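Local coordinates for protein putative polyketide cyclase (Acidithiobacillus ferrooxidans, PDB 3F9S) that is a putative polyketide cyclase of the SnoaL-like family, whose exact substrate and reaction are not established, at residues D82-T87 with Y116-N121; Y36-D41 with R49-A54; E18-G23 with P68-D73. All coordinates share one frame; numbering follows the deposited sequence.

Contact 1 (D82-T87 with Y116-N121); sequences DAVVMT and YYFDGN
V84 and F118 meet on the inner face of the sheet, where this contact is packed most closely. The CG2 methyl of V84 comes to 3.6 Å from CE1 of F118, and CB of V84 lies nearly as near the same carbon. CG2 sits anti to the carbonyl carbon of V84 (chi1 -177° for CG1), which turns it to the phenylalanine. On the same face the ring of Y116 has the selenomethionine M86 beside it. The two side chains point the same way, and the methyl CE of M86 reaches the ring edge at CE2, 4.2 Å off. L12 of helix 8-21 packs on both V84 and Y116, and the hydroxyl of Y116 bonds a glycerol, probably from the crystallisation liquor.

The backbones run antiparallel. V84 and Y116 form a hydrogen-bonded pair, with V84 N to Y116 O and Y116 N to V84 O both 2.8 Å. F118 N gives a third bond to D82 O, 2.7 Å, and lies nearly in line with that carbonyl.

The other face is looser at its outer end. A83 CB lies 3.8 Å from CE1 of Y117, and F78 of the second subunit packs on both residues. At the partly exposed end, OD1 of D82 stands in the plane of the Y117 ring at its edge, 3.7 Å from CD1. The carboxylate and ring planes are 75° apart, so this is edge contact and not stacking.

The arrangement is an antiparallel strand pair in the curved sheet of the NTF2-like fold, with one face under helix 8-21 and the other toward the partner subunit.

Contact 2 (Y36-D41 with R49-A54); sequences YTVLHD and RELDVA
Y36 and L51 form an antiparallel hydrogen-bonded pair, with CA atoms 5.0 Å apart. Y36 N bonds L51 O, and L51 N bonds Y36 O at 2.6 Å with a nearly straight N-H...O angle of 173°. The next pair, T37 with E50, is non-hydrogen-bonded. V38 N then bonds R49 O at 3.0 Å. T37 CA also turns its hydrogen to R49 O, so that carbonyl meets two donors of different strength.

The side chains divide between two faces. On one, CB of L51 rests 3.5 Å from the carbonyl oxygen of Y36, and its CD1 methyl reaches CG2 of V38 at 4.2 Å. W46 of the connecting loop packs on both V38 and L51. Y36 starts on this face, but its ring leads away from L51. Its chi1 of -177° sets CG anti to the backbone N. The ring meets Y56 edge-to-face, and its hydroxyl bonds H126.

On the other face T37 and E50 meet near solvent. T37 OG1 and E50 OE1 are 4.1 Å apart, too long for a direct hydrogen bond. A water closes the gap, 2.6 Å from T37 OG1 and donating to E50 OE1 at 2.8 Å. The E50 chain, extended beyond CG, crosses that of T37 and brings OE1 to this water.

R49 lies at the exposed edge, where CD2 of L51 sits over the centre of its guanidinium. Beyond L51, D52 N-caps the helix that follows, its OD1 accepting from G55 N. The whole is a beta hairpin at the margin of the NTF2-like sheet, with helix 53-66 beginning just after it.

Contact 3 (E18-G23 with P68-D73); sequences EVWSEG and PDQCFD
S21 and F72 are joined by the direct hydrogen bond of this contact. F72 N donates to S21 OG at 2.9 Å, with an N-H...O angle of 163°. The serine's chi1 of -62° sets OG anti to its carbonyl carbon and turns it to the strand. There OG also lies in the plane of the F72 ring, at its edge. A water 2.6 Å from OG donates to F72 O, so the hydroxyl is linked to both ends of the F72 backbone. An alanine here would probably leave F72 N without this acceptor and the water without one of its partners, while the CB contact to C71 would remain.

F72 has CG anti to its carbonyl carbon, and its ring ends nearer the helix than its CB bond suggests. W20 takes the same kind of rotamer, and the two side chains lie side by side, pointing the same way. CB of W20 touches CE1 of F72 at 3.6 Å. The indole then presents its edge to the F72 face in an offset edge-to-face pair. The centroid of its five-membered ring is 5.8 Å from that of F72, and the planes are 77° apart. The indole NE1 bonds the hydroxyl of Y56, and W88 and W90 meet F72 edge-to-face.

CG of Q70 lies 3.7 Å from W20 O. The Q70 amide is held by other residues: NE2 bonds F67 O and OE1 bonds W90 NE1. On the outer side SG of C71 rests near S21 OG, at 3.8 Å. This is helix-on-sheet packing of the NTF2-like fold, the C-terminal end of helix 8-21 against the start of strand 71-80, with aromatic residues lining the inner side and a glycerol, probably from crystallisation, beside W20.

In the fold
All three contacts belong to one curved sheet and its helical cover. Contact 1 is the most buried and joins two neighbouring strands, its outer face against the second subunit. Contact 2 is partly buried and sits at one margin of the sheet, with strand 71-80 of contact 3 at the other. Its exposed, water-bridged T37-E50 pair contrasts with the apolar and aromatic side chains of contact 1. Contact 3 joins helix to strand, so aromatic packing and a single serine bond replace strand pairing. Contacts 1 and 2 touch, with Y116 against Y36 and Y117 against L39. Contact 3 touches neither, but strand 71-80 lies beside strand 83-93 of contact 1.

Contact 1 (D82-T87 with Y116-N121)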
loop_
_atom_site.group_PDB
_atom_site.type_symbol
_atom_site.label_atom_id
_atom_site.label_comp_id
_atom_site.label_asym_id
_atom_site.label_seq_id
_atom_site.Cartn_x
_atom_site.Cartn_y
_atom_site.Cartn_z
ATOM N N ASP A 82 11.791 -11.427 8.294
ATOM C CA ASP A 82 12.788 -10.612 7.596
ATOM C C ASP A 82 12.271 -9.309 7.001
ATOM O O ASP A 82 12.973 -8.676 6.205
ATOM C CB ASP A 82 13.472 -11.459 6.490
ATOM C CG ASP A 82 12.552 -11.832 5.303
ATOM O OD1 ASP A 82 11.309 -11.684 5.360
ATOM O OD2 ASP A 82 13.090 -12.331 4.288
ATOM N N ALA A 83 11.067 -8.903 7.392
ATOM C CA ALA A 83 10.431 -7.735 6.818
ATOM C C ALA A 83 9.903 -6.797 7.879
ATOM O O ALA A 83 9.564 -7.207 8.984
ATOM C CB ALA A 83 9.305 -8.146 5.909
ATOM N N VAL A 84 9.861 -5.525 7.512
ATOM C CA VAL A 84 9.204 -4.514 8.307
ATOM C C VAL A 84 8.368 -3.724 7.319
ATOM O O VAL A 84 8.891 -3.178 6.366
ATOM C CB VAL A 84 10.132 -3.590 9.064
ATOM C CG1 VAL A 84 9.296 -2.609 9.920
ATOM C CG2 VAL A 84 11.075 -4.417 9.966
ATOM N N VAL A 85 7.072 -3.703 7.557
ATOM C CA VAL A 85 6.159 -2.908 6.752
ATOM C C VAL A 85 6.075 -1.535 7.397
ATOM O O VAL A 85 5.880 -1.439 8.612
ATOM C CB VAL A 85 4.765 -3.502 6.678
ATOM C CG1 VAL A 85 3.908 -2.645 5.711
ATOM C CG2 VAL A 85 4.778 -4.963 6.196
HETATM N N MSE A 86 6.222 -0.479 6.591
HETATM C CA MSE A 86 6.136 0.881 7.042
HETATM C C MSE A 86 4.943 1.487 6.328
HETATM O O MSE A 86 4.856 1.404 5.107
HETATM C CB MSE A 86 7.391 1.642 6.616
HETATM C CG MSE A 86 7.471 3.045 7.111
HETATM SE SE MSE A 86 9.088 3.682 6.163
HETATM C CE MSE A 86 8.486 4.251 4.507
ATOM N N THR A 87 4.010 2.015 7.087
ATOM C CA THR A 87 2.923 2.805 6.525
ATOM C C THR A 87 3.361 4.223 6.769
ATOM O O THR A 87 4.007 4.527 7.772
ATOM C CB THR A 87 1.583 2.504 7.163
ATOM O OG1 THR A 87 1.688 2.609 8.576
ATOM C CG2 THR A 87 1.134 1.094 6.781
ATOM N N TYR A 116 9.534 -3.568 3.660
ATOM C CA TYR A 116 10.973 -3.519 3.496
ATOM C C TYR A 116 11.497 -4.839 3.944
ATOM O O TYR A 116 11.105 -5.299 4.998
ATOM C CB TYR A 116 11.602 -2.426 4.347
ATOM C CG TYR A 116 11.665 -1.138 3.623
ATOM C CD1 TYR A 116 12.588 -0.988 2.581
ATOM C CD2 TYR A 116 10.826 -0.083 3.931
ATOM C CE1 TYR A 116 12.680 0.171 1.878
ATOM C CE2 TYR A 116 10.905 1.104 3.221
ATOM C CZ TYR A 116 11.832 1.214 2.191
ATOM O OH TYR A 116 11.971 2.366 1.473
ATOM N N TYR A 117 12.348 -5.431 3.115
ATOM C CA TYR A 117 12.973 -6.693 3.414
ATOM C C TYR A 117 14.380 -6.403 3.854
ATOM O O TYR A 117 15.060 -5.559 3.258
ATOM C CB TYR A 117 12.948 -7.582 2.176
ATOM C CG TYR A 117 11.554 -8.042 1.915
ATOM C CD1 TYR A 117 11.050 -9.115 2.642
ATOM C CD2 TYR A 117 10.707 -7.387 1.003
ATOM C CE1 TYR A 117 9.763 -9.567 2.453
ATOM C CE2 TYR A 117 9.392 -7.848 0.809
ATOM C CZ TYR A 117 8.944 -8.928 1.544
ATOM O OH TYR A 117 7.685 -9.464 1.413
ATOM N N PHE A 118 14.823 -7.185 4.837
ATOM C CA PHE A 118 16.106 -7.002 5.467
ATOM C C PHE A 118 17.013 -8.190 5.335
ATOM O O PHE A 118 16.574 -9.329 5.214
ATOM C CB PHE A 118 15.932 -6.785 6.960
ATOM C CG PHE A 118 15.443 -5.445 7.318
ATOM C CD1 PHE A 118 14.090 -5.130 7.182
ATOM C CD2 PHE A 118 16.317 -4.494 7.842
ATOM C CE1 PHE A 118 13.630 -3.880 7.547
ATOM C CE2 PHE A 118 15.863 -3.252 8.206
ATOM C CZ PHE A 118 14.514 -2.947 8.061
ATOM N N ASP A 119 18.295 -7.878 5.336
ATOM C CA ASP A 119 19.346 -8.880 5.462
ATOM C C ASP A 119 20.192 -8.210 6.535
ATOM O O ASP A 119 20.979 -7.321 6.219
ATOM C CB ASP A 119 20.066 -9.076 4.137
ATOM C CG ASP A 119 21.173 -10.105 4.197
ATOM O OD1 ASP A 119 21.540 -10.563 5.287
ATOM O OD2 ASP A 119 21.707 -10.442 3.124
ATOM N N GLY A 120 19.992 -8.609 7.796
ATOM C CA GLY A 120 20.643 -7.941 8.914
ATOM C C GLY A 120 20.085 -6.531 9.009
ATOM O O GLY A 120 18.876 -6.341 9.002
ATOM N N ASN A 121 20.971 -5.541 9.047
ATOM C CA ASN A 121 20.586 -4.136 9.096
ATOM C C ASN A 121 20.389 -3.502 7.733
ATOM O O ASN A 121 20.128 -2.313 7.685
ATOM C CB ASN A 121 21.632 -3.314 9.856
ATOM C CG ASN A 121 21.598 -3.549 11.332
ATOM O OD1 ASN A 121 20.792 -4.335 11.826
ATOM N ND2 ASN A 121 22.426 -2.832 12.051
#

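Contact 2 (Y36-D41 with R49-A54)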
loop_
_atom_site.group_PDB
_atom_site.type_symbol
_atom_site.label_atom_id
_atom_site.label_comp_id
_atom_site.label_asym_id
_atom_site.label_seq_id
_atom_site.Cartn_x
_atom_site.Cartn_y
_atom_site.Cartn_z
ATOM N N TYR A 36 19.426 -4.857 -4.191
ATOM C CA TYR A 36 18.180 -4.312 -3.734
ATOM C C TYR A 36 17.176 -4.472 -4.862
ATOM O O TYR A 36 17.414 -3.982 -5.946
ATOM C CB TYR A 36 18.360 -2.853 -3.384
ATOM C CG TYR A 36 17.121 -2.229 -2.825
ATOM C CD1 TYR A 36 16.137 -1.714 -3.670
ATOM C CD2 TYR A 36 16.950 -2.092 -1.455
ATOM C CE1 TYR A 36 15.001 -1.090 -3.134
ATOM C CE2 TYR A 36 15.837 -1.506 -0.923
ATOM C CZ TYR A 36 14.865 -0.999 -1.769
ATOM O OH TYR A 36 13.771 -0.400 -1.194
ATOM N N THR A 37 16.055 -5.115 -4.573
ATOM C CA THR A 37 15.062 -5.403 -5.581
ATOM C C THR A 37 13.809 -4.620 -5.343
ATOM O O THR A 37 13.240 -4.691 -4.274
ATOM C CB THR A 37 14.722 -6.894 -5.588
ATOM O OG1 THR A 37 15.930 -7.611 -5.822
ATOM C CG2 THR A 37 13.694 -7.242 -6.679
ATOM N N VAL A 38 13.367 -3.893 -6.359
ATOM C CA VAL A 38 12.077 -3.207 -6.286
ATOM C C VAL A 38 11.105 -4.329 -6.670
ATOM O O VAL A 38 10.836 -4.585 -7.835
ATOM C CB VAL A 38 11.982 -2.016 -7.227
ATOM C CG1 VAL A 38 10.599 -1.383 -7.108
ATOM C CG2 VAL A 38 13.104 -1.000 -6.956
ATOM N N LEU A 39 10.616 -5.023 -5.661
ATOM C CA LEU A 39 9.775 -6.193 -5.873
ATOM C C LEU A 39 8.434 -5.801 -6.463
ATOM O O LEU A 39 7.921 -6.483 -7.312
ATOM C CB LEU A 39 9.545 -6.928 -4.567
ATOM C CG LEU A 39 10.806 -7.491 -3.916
ATOM C CD1 LEU A 39 10.527 -7.782 -2.429
ATOM C CD2 LEU A 39 11.235 -8.738 -4.679
ATOM N N HIS A 40 7.882 -4.709 -5.979
ATOM C CA HIS A 40 6.608 -4.236 -6.462
ATOM C C HIS A 40 6.522 -2.777 -6.092
ATOM O O HIS A 40 6.796 -2.406 -4.956
ATOM C CB HIS A 40 5.507 -5.032 -5.778
ATOM C CG HIS A 40 4.135 -4.667 -6.226
ATOM N ND1 HIS A 40 3.579 -5.150 -7.386
ATOM C CD2 HIS A 40 3.189 -3.901 -5.636
ATOM C CE1 HIS A 40 2.346 -4.680 -7.502
ATOM N NE2 HIS A 40 2.099 -3.891 -6.471
ATOM N N ASP A 41 6.102 -1.952 -7.038
ATOM C CA ASP A 41 6.048 -0.522 -6.817
ATOM C C ASP A 41 5.402 0.077 -8.054
ATOM O O ASP A 41 6.106 0.530 -8.973
ATOM C CB ASP A 41 7.456 0.045 -6.614
ATOM C CG ASP A 41 7.456 1.391 -5.926
ATOM O OD1 ASP A 41 6.416 2.086 -5.845
ATOM O OD2 ASP A 41 8.571 1.759 -5.522
ATOM N N ARG A 49 13.327 -4.519 -10.886
ATOM C CA ARG A 49 14.761 -4.504 -11.100
ATOM C C ARG A 49 15.527 -4.776 -9.824
ATOM O O ARG A 49 15.089 -4.407 -8.737
ATOM C CB ARG A 49 15.241 -3.172 -11.663
ATOM C CG ARG A 49 14.719 -2.846 -13.052
ATOM C CD ARG A 49 15.445 -1.622 -13.589
ATOM N NE ARG A 49 16.894 -1.840 -13.684
ATOM C CZ ARG A 49 17.828 -0.894 -13.821
ATOM N NH1 ARG A 49 17.523 0.403 -13.896
ATOM N NH2 ARG A 49 19.112 -1.257 -13.881
ATOM N N GLU A 50 16.685 -5.397 -10.012
ATOM C CA GLU A 50 17.642 -5.644 -8.960
ATOM C C GLU A 50 18.660 -4.549 -9.168
ATOM O O GLU A 50 19.262 -4.423 -10.241
ATOM C CB GLU A 50 18.281 -7.026 -9.085
ATOM C CG GLU A 50 19.349 -7.311 -8.060
ATOM C CD GLU A 50 19.790 -8.767 -8.098
ATOM O OE1 GLU A 50 19.009 -9.629 -7.650
ATOM O OE2 GLU A 50 20.918 -9.028 -8.555
ATOM N N LEU A 51 18.822 -3.740 -8.136
ATOM C CA LEU A 51 19.745 -2.612 -8.144
ATOM C C LEU A 51 20.942 -2.861 -7.246
ATOM O O LEU A 51 20.847 -3.573 -6.255
ATOM C CB LEU A 51 19.012 -1.394 -7.583
ATOM C CG LEU A 51 17.746 -0.971 -8.350
ATOM C CD1 LEU A 51 17.112 0.200 -7.627
ATOM C CD2 LEU A 51 18.104 -0.617 -9.786
ATOM N N ASP A 52 22.076 -2.269 -7.591
ATOM C CA ASP A 52 23.184 -2.237 -6.650
ATOM C C ASP A 52 22.997 -0.926 -5.887
ATOM O O ASP A 52 22.104 -0.145 -6.223
ATOM C CB ASP A 52 24.555 -2.382 -7.317
ATOM C CG ASP A 52 24.806 -1.407 -8.423
ATOM O OD1 ASP A 52 24.052 -0.430 -8.585
ATOM O OD2 ASP A 52 25.786 -1.639 -9.152
ATOM N N VAL A 53 23.846 -0.641 -4.910
ATOM C CA VAL A 53 23.703 0.605 -4.131
ATOM C C VAL A 53 23.762 1.854 -5.018
ATOM O O VAL A 53 22.975 2.786 -4.829
ATOM C CB VAL A 53 24.683 0.671 -2.941
ATOM C CG1 VAL A 53 24.661 2.023 -2.255
ATOM C CG2 VAL A 53 24.329 -0.401 -1.910
ATOM N N ALA A 54 24.646 1.852 -6.013
ATOM C CA ALA A 54 24.754 2.961 -6.962
ATOM C C ALA A 54 23.427 3.181 -7.677
ATOM O O ALA A 54 22.947 4.295 -7.722
ATOM C CB ALA A 54 25.852 2.695 -7.977
HETATM O O HOH W 1 16.240 -9.547 -7.512
#

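Contact 3 (E18-G23 with P68-D73)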
loop_
_atom_site.group_PDB
_atom_site.type_symbol
_atom_site.label_atom_id
_atom_site.label_comp_id
_atom_site.label_asym_id
_atom_site.label_seq_id
_atom_site.Cartn_x
_atom_site.Cartn_y
_atom_site.Cartn_z
ATOM N N GLU A 18 16.839 10.130 6.759
ATOM C CA GLU A 18 18.063 10.597 6.106
ATOM C C GLU A 18 18.030 10.585 4.599
ATOM O O GLU A 18 18.343 11.590 3.952
ATOM C CB GLU A 18 19.260 9.784 6.587
ATOM C CG GLU A 18 19.588 10.007 8.031
ATOM C CD GLU A 18 20.767 9.189 8.524
ATOM O OE1 GLU A 18 21.246 8.275 7.819
ATOM O OE2 GLU A 18 21.209 9.468 9.660
ATOM N N VAL A 19 17.672 9.438 4.044
ATOM C CA VAL A 19 17.688 9.288 2.596
ATOM C C VAL A 19 16.482 9.938 1.934
ATOM O O VAL A 19 16.643 10.759 1.040
ATOM C CB VAL A 19 17.770 7.815 2.176
ATOM C CG1 VAL A 19 17.671 7.671 0.642
ATOM C CG2 VAL A 19 19.052 7.194 2.705
ATOM N N TRP A 20 15.292 9.600 2.410
ATOM C CA TRP A 20 14.067 9.969 1.713
ATOM C C TRP A 20 13.453 11.284 2.073
ATOM O O TRP A 20 12.876 11.932 1.200
ATOM C CB TRP A 20 13.057 8.834 1.829
ATOM C CG TRP A 20 13.514 7.740 0.966
ATOM C CD1 TRP A 20 14.238 6.658 1.338
ATOM C CD2 TRP A 20 13.415 7.700 -0.463
ATOM N NE1 TRP A 20 14.550 5.909 0.235
ATOM C CE2 TRP A 20 14.060 6.525 -0.887
ATOM C CE3 TRP A 20 12.811 8.528 -1.421
ATOM C CZ2 TRP A 20 14.117 6.142 -2.234
ATOM C CZ3 TRP A 20 12.890 8.169 -2.761
ATOM C CH2 TRP A 20 13.540 6.979 -3.153
ATOM N N SER A 21 13.504 11.643 3.348
ATOM C CA SER A 21 12.952 12.914 3.783
ATOM C C SER A 21 13.974 14.032 3.682
ATOM O O SER A 21 13.590 15.147 3.358
ATOM C CB SER A 21 12.392 12.825 5.197
ATOM O OG SER A 21 11.323 11.895 5.251
ATOM N N GLU A 22 15.253 13.748 3.943
ATOM C CA GLU A 22 16.310 14.766 3.935
ATOM C C GLU A 22 17.173 14.762 2.689
ATOM O O GLU A 22 17.922 15.709 2.479
ATOM C CB GLU A 22 17.176 14.633 5.178
ATOM C CG GLU A 22 16.414 14.919 6.466
ATOM C CD GLU A 22 17.147 14.486 7.715
ATOM O OE1 GLU A 22 18.304 14.017 7.655
ATOM O OE2 GLU A 22 16.538 14.610 8.792
ATOM N N GLY A 23 17.059 13.736 1.857
ATOM C CA GLY A 23 17.810 13.671 0.612
ATOM C C GLY A 23 19.292 13.432 0.771
ATOM O O GLY A 23 20.070 13.834 -0.102
ATOM N N PRO A 68 11.606 17.722 -4.331
ATOM C CA PRO A 68 12.819 17.835 -3.520
ATOM C C PRO A 68 12.663 18.094 -2.032
ATOM O O PRO A 68 13.567 17.731 -1.286
ATOM C CB PRO A 68 13.625 18.929 -4.219
ATOM C CG PRO A 68 12.663 19.698 -5.010
ATOM C CD PRO A 68 11.550 18.766 -5.370
ATOM N N ASP A 69 11.540 18.664 -1.602
ATOM C CA ASP A 69 11.306 18.885 -0.169
ATOM C C ASP A 69 10.390 17.823 0.428
ATOM O O ASP A 69 9.867 18.019 1.528
ATOM C CB ASP A 69 10.755 20.289 0.080
ATOM C CG ASP A 69 9.308 20.458 -0.332
ATOM O OD1 ASP A 69 8.695 19.553 -0.949
ATOM O OD2 ASP A 69 8.771 21.521 0.013
ATOM N N GLN A 70 10.196 16.705 -0.277
ATOM C CA GLN A 70 9.308 15.661 0.199
ATOM C C GLN A 70 9.721 15.138 1.558
ATOM O O GLN A 70 10.908 15.057 1.865
ATOM C CB GLN A 70 9.206 14.498 -0.788
ATOM C CG GLN A 70 10.455 13.671 -0.977
ATOM C CD GLN A 70 10.306 12.687 -2.110
ATOM O OE1 GLN A 70 9.909 11.552 -1.888
ATOM N NE2 GLN A 70 10.541 13.137 -3.329
ATOM N N CYS A 71 8.724 14.780 2.362
ATOM C CA CYS A 71 8.971 14.316 3.703
ATOM C C CYS A 71 8.029 13.165 3.966
ATOM O O CYS A 71 6.841 13.281 3.715
ATOM C CB CYS A 71 8.728 15.428 4.722
ATOM S SG CYS A 71 9.327 14.928 6.334
ATOM N N PHE A 72 8.591 12.066 4.439
ATOM C CA PHE A 72 7.836 10.876 4.817
ATOM C C PHE A 72 7.591 10.956 6.307
ATOM O O PHE A 72 8.482 11.326 7.066
ATOM C CB PHE A 72 8.608 9.620 4.500
ATOM C CG PHE A 72 8.704 9.354 3.043
ATOM C CD1 PHE A 72 9.604 10.071 2.256
ATOM C CD2 PHE A 72 7.886 8.411 2.444
ATOM C CE1 PHE A 72 9.690 9.834 0.888
ATOM C CE2 PHE A 72 7.968 8.162 1.085
ATOM C CZ PHE A 72 8.885 8.856 0.305
ATOM N N ASP A 73 6.373 10.610 6.701
ATOM C CA ASP A 73 5.924 10.659 8.072
ATOM C C ASP A 73 5.423 9.259 8.359
ATOM O O ASP A 73 4.302 8.911 8.003
ATOM C CB ASP A 73 4.829 11.730 8.170
ATOM C CG ASP A 73 4.160 11.791 9.522
ATOM O OD1 ASP A 73 4.598 11.115 10.479
ATOM O OD2 ASP A 73 3.165 12.536 9.594
HETATM O O HOH W 2 11.129 10.735 7.574
#